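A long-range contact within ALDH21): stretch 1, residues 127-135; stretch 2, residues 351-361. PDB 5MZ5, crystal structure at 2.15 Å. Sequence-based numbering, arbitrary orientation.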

# COMPACT_ATOMS: atom_id res chain seq x y z
N GLY A 127 33.49 16.58 -18.61
CA GLY A 127 33.94 16.15 -19.92
C GLY A 127 32.87 15.42 -20.71
O GLY A 127 33.14 14.91 -21.80
N LYS A 128 31.63 15.33 -20.18
CA LYS A 128 30.56 14.63 -20.90
C LYS A 128 30.01 15.50 -22.04
O LYS A 128 29.93 16.72 -21.88
N PRO A 129 29.68 14.91 -23.21
CA PRO A 129 29.15 15.73 -24.31
C PRO A 129 27.94 16.58 -23.90
O PRO A 129 27.16 16.14 -23.06
N ILE A 130 27.81 17.80 -24.46
CA ILE A 130 26.74 18.76 -24.14
C ILE A 130 25.32 18.16 -24.25
O ILE A 130 24.47 18.48 -23.43
N LYS A 131 25.09 17.26 -25.23
CA LYS A 131 23.79 16.59 -25.39
C LYS A 131 23.51 15.73 -24.14
O LYS A 131 22.39 15.77 -23.64
N ASP A 132 24.53 15.00 -23.64
CA ASP A 132 24.40 14.17 -22.42
C ASP A 132 24.24 15.03 -21.17
O ASP A 132 23.46 14.68 -20.30
N ALA A 133 24.99 16.17 -21.10
CA ALA A 133 24.92 17.13 -20.00
C ALA A 133 23.50 17.71 -19.87
O ALA A 133 23.01 17.79 -18.76
N ARG A 134 22.84 18.04 -21.01
CA ARG A 134 21.45 18.55 -21.07
C ARG A 134 20.48 17.48 -20.59
O ARG A 134 19.58 17.80 -19.82
N GLY A 135 20.73 16.22 -20.99
CA GLY A 135 19.96 15.05 -20.55
C GLY A 135 20.06 14.88 -19.04
O GLY A 135 19.06 14.58 -18.39
N ASN A 351 35.57 17.08 -29.02
CA ASN A 351 35.21 18.21 -28.17
C ASN A 351 33.78 18.02 -27.60
O ASN A 351 32.82 18.06 -28.37
N PRO A 352 33.64 17.82 -26.26
CA PRO A 352 32.30 17.58 -25.69
C PRO A 352 31.35 18.78 -25.82
O PRO A 352 30.14 18.60 -25.71
N PHE A 353 31.90 19.98 -26.12
CA PHE A 353 31.10 21.20 -26.33
C PHE A 353 30.43 21.24 -27.72
O PHE A 353 29.53 22.05 -27.93
N GLU A 354 30.86 20.34 -28.64
CA GLU A 354 30.25 20.23 -29.98
C GLU A 354 28.92 19.51 -29.82
O GLU A 354 28.83 18.55 -29.06
N GLU A 355 27.88 20.00 -30.52
CA GLU A 355 26.55 19.45 -30.51
C GLU A 355 26.47 18.03 -31.05
O GLU A 355 25.65 17.26 -30.56
N ASP A 356 27.32 17.67 -32.03
CA ASP A 356 27.29 16.33 -32.63
C ASP A 356 28.30 15.32 -32.00
O ASP A 356 28.37 14.19 -32.47
N THR A 357 29.04 15.72 -30.93
CA THR A 357 29.96 14.81 -30.24
C THR A 357 29.15 13.78 -29.45
O THR A 357 28.25 14.14 -28.67
N TYR A 358 29.46 12.50 -29.69
CA TYR A 358 28.83 11.39 -28.99
C TYR A 358 29.70 10.98 -27.81
O TYR A 358 29.18 10.69 -26.75
N LEU A 359 31.03 10.94 -28.02
CA LEU A 359 32.00 10.48 -27.04
C LEU A 359 33.02 11.57 -26.69
O LEU A 359 33.79 12.00 -27.54
N GLY A 360 33.00 12.00 -25.43
CA GLY A 360 33.95 12.97 -24.91
C GLY A 360 35.19 12.30 -24.33
O GLY A 360 35.38 11.08 -24.48
N PRO A 361 36.09 13.06 -23.66
CA PRO A 361 37.29 12.40 -23.10
C PRO A 361 36.98 11.67 -21.80
O PRO A 361 35.90 11.85 -21.23

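The contact buries 523 Å² summed over both sides and joins the start of a helix, residues 130-135, to an irregular segment built on two type I turns, Asn351 to Glu354 and Glu354 to Thr357.

Van der Waals packing, largely of side-chain carbons on backbone atoms, centres on Pro129, at the N-cap position. Its CA-to-CB bond points sideways, and its C-gamma-exo ring lies along the backbone of the second stretch: CB is 3.4 Å from Thr357 O, and CG is 3.4 Å from Tyr358 O and 3.6 Å from Gly360 N. Between side chains, Pro129 CG stands 4.1 Å from Thr357 CG2. Ile130 points toward the other stretch; with chi1 t, its CG2 lies 3.6 Å from Glu354 O and 3.8 Å from Phe353 O, while chi2 is p. In return the CA-to-CB bond of Pro352, a C-gamma-endo ring, points toward stretch 1, and CB lies 3.4 Å from Gly127 O and 3.6 Å from Lys128 O. The CA-to-CB bonds of Lys128, Phe353, Tyr358 and Leu359 point away; the nearest approach among these side chains is Phe353 CD1 to Ile130 CD1, 5.5 Å.

Tight backbone approach accompanies the glycines. Gly127 has positive phi (80°), a conformation that favours glycine, and its O lies 3.4 Å from Pro361 CD and 3.8 Å from Gly360 CA. An ideal CB on Gly360 would fall 2.3 Å from Gly127 O, a clash.

One direct hydrogen bond links the main chains: Ile130 N donates to Pro352 O at 2.8 Å, with an N-H...O angle of 154°. The same acceptor receives a CA-H...O contact from Pro129 CA at 3.3 Å, so two consecutive residues converge on one carbonyl.

Charge pairing gathers at Glu355, with chi1 and chi2 both m; its CB starts sideways, but the carboxylate comes nearer. Arg134 (chi1 m, chi2 and chi3 t) meets it through paired bonds, NH1 to Glu355 OE1 at 2.8 Å and NH2 to Glu355 OE2 at 2.9 Å, both with angles of 174°. OE1 lies at the guanidinium edge, near its plane, consistent with the paired bonds. Lys131, with chi1 between wells at -116°, brings its NZ to 3.0 Å from Glu355 OE1, adding a second salt bridge to the same oxygen.

Two waters complete the seam. Water 1 donates to Gly127 O at 2.8 Å and to Pro361 O at 2.7 Å. Water 2 accepts from Lys131 N at 3.1 Å and lies 3.0 Å from Glu354 O and 3.1 Å from Thr357 O, tying the helix start to the second turn.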

# COMPACT_ATOMS: atom_id res chain seq x y z
CB LYS A 128 29.45 14.10 -19.96
CG LYS A 128 28.44 15.15 -19.43
CD LYS A 128 27.39 14.54 -18.52
CE LYS A 128 27.98 13.88 -17.28
NZ LYS A 128 27.18 12.70 -16.86
CB PRO A 129 28.79 14.68 -25.37
CG PRO A 129 29.73 13.56 -25.08
CD PRO A 129 29.76 13.49 -23.59
CB ILE A 130 26.88 20.11 -24.91
CG1 ILE A 130 25.93 21.21 -24.35
CG2 ILE A 130 26.74 19.95 -26.44
CD1 ILE A 130 26.17 21.66 -22.88
CB LYS A 131 23.77 15.74 -26.68
CG LYS A 131 22.77 16.17 -27.77
CD LYS A 131 22.91 17.60 -28.28
CE LYS A 131 22.49 17.73 -29.73
NZ LYS A 131 21.92 19.07 -30.04
CB ASP A 132 25.61 13.22 -22.25
CG ASP A 132 25.76 12.19 -23.36
OD1 ASP A 132 24.75 11.88 -24.04
OD2 ASP A 132 26.88 11.64 -23.51
CB ALA A 133 25.93 18.24 -20.20
CB ARG A 134 21.07 19.03 -22.49
CG ARG A 134 21.79 20.33 -22.87
CD ARG A 134 21.24 20.93 -24.14
NE ARG A 134 22.11 22.00 -24.63
CZ ARG A 134 22.77 21.97 -25.78
NH1 ARG A 134 22.64 20.93 -26.61
NH2 ARG A 134 23.56 22.97 -26.13
CB ASN A 351 35.34 19.52 -28.96
CG ASN A 351 35.05 20.77 -28.18
OD1 ASN A 351 34.63 20.75 -27.02
ND2 ASN A 351 35.29 21.91 -28.82
CB PRO A 352 32.60 17.19 -24.24
CG PRO A 352 33.90 17.87 -23.94
CD PRO A 352 34.68 17.74 -25.21
CB PHE A 353 31.92 22.46 -26.06
CG PHE A 353 32.28 22.63 -24.60
CD1 PHE A 353 31.36 23.18 -23.71
CD2 PHE A 353 33.53 22.23 -24.12
CE1 PHE A 353 31.70 23.34 -22.35
CE2 PHE A 353 33.86 22.39 -22.77
CZ PHE A 353 32.94 22.95 -21.90
CB GLU A 354 31.13 19.44 -30.97
CG GLU A 354 32.51 20.03 -31.27
CD GLU A 354 32.62 21.31 -32.07
OE1 GLU A 354 31.57 21.85 -32.52
OE2 GLU A 354 33.76 21.78 -32.27
CB GLU A 355 25.59 20.36 -31.29
CG GLU A 355 25.46 21.78 -30.73
CD GLU A 355 24.82 21.89 -29.35
OE1 GLU A 355 23.96 21.04 -29.03
OE2 GLU A 355 25.18 22.82 -28.59
CB ASP A 356 27.44 16.41 -34.16
CG ASP A 356 28.73 17.04 -34.65
OD1 ASP A 356 29.49 17.58 -33.81
OD2 ASP A 356 28.94 17.07 -35.88
CB THR A 357 30.95 15.56 -29.32
OG1 THR A 357 31.82 16.33 -30.14
CG2 THR A 357 31.83 14.60 -28.49
CB TYR A 358 28.64 10.19 -29.93
CG TYR A 358 27.77 9.12 -29.33
CD1 TYR A 358 28.32 8.11 -28.53
CD2 TYR A 358 26.38 9.14 -29.49
CE1 TYR A 358 27.52 7.16 -27.92
CE2 TYR A 358 25.57 8.17 -28.90
CZ TYR A 358 26.14 7.17 -28.11
OH TYR A 358 25.35 6.22 -27.51
CB LEU A 359 32.69 9.18 -27.57
CG LEU A 359 33.87 8.59 -26.78
CD1 LEU A 359 33.46 8.15 -25.39
CD2 LEU A 359 34.45 7.39 -27.49
CB PRO A 361 38.25 13.56 -22.88
CG PRO A 361 37.34 14.75 -22.62
CD PRO A 361 36.08 14.51 -23.39
O HOH W 1 33.29 12.12 -21.68
O HOH W 2 26.95 16.71 -27.63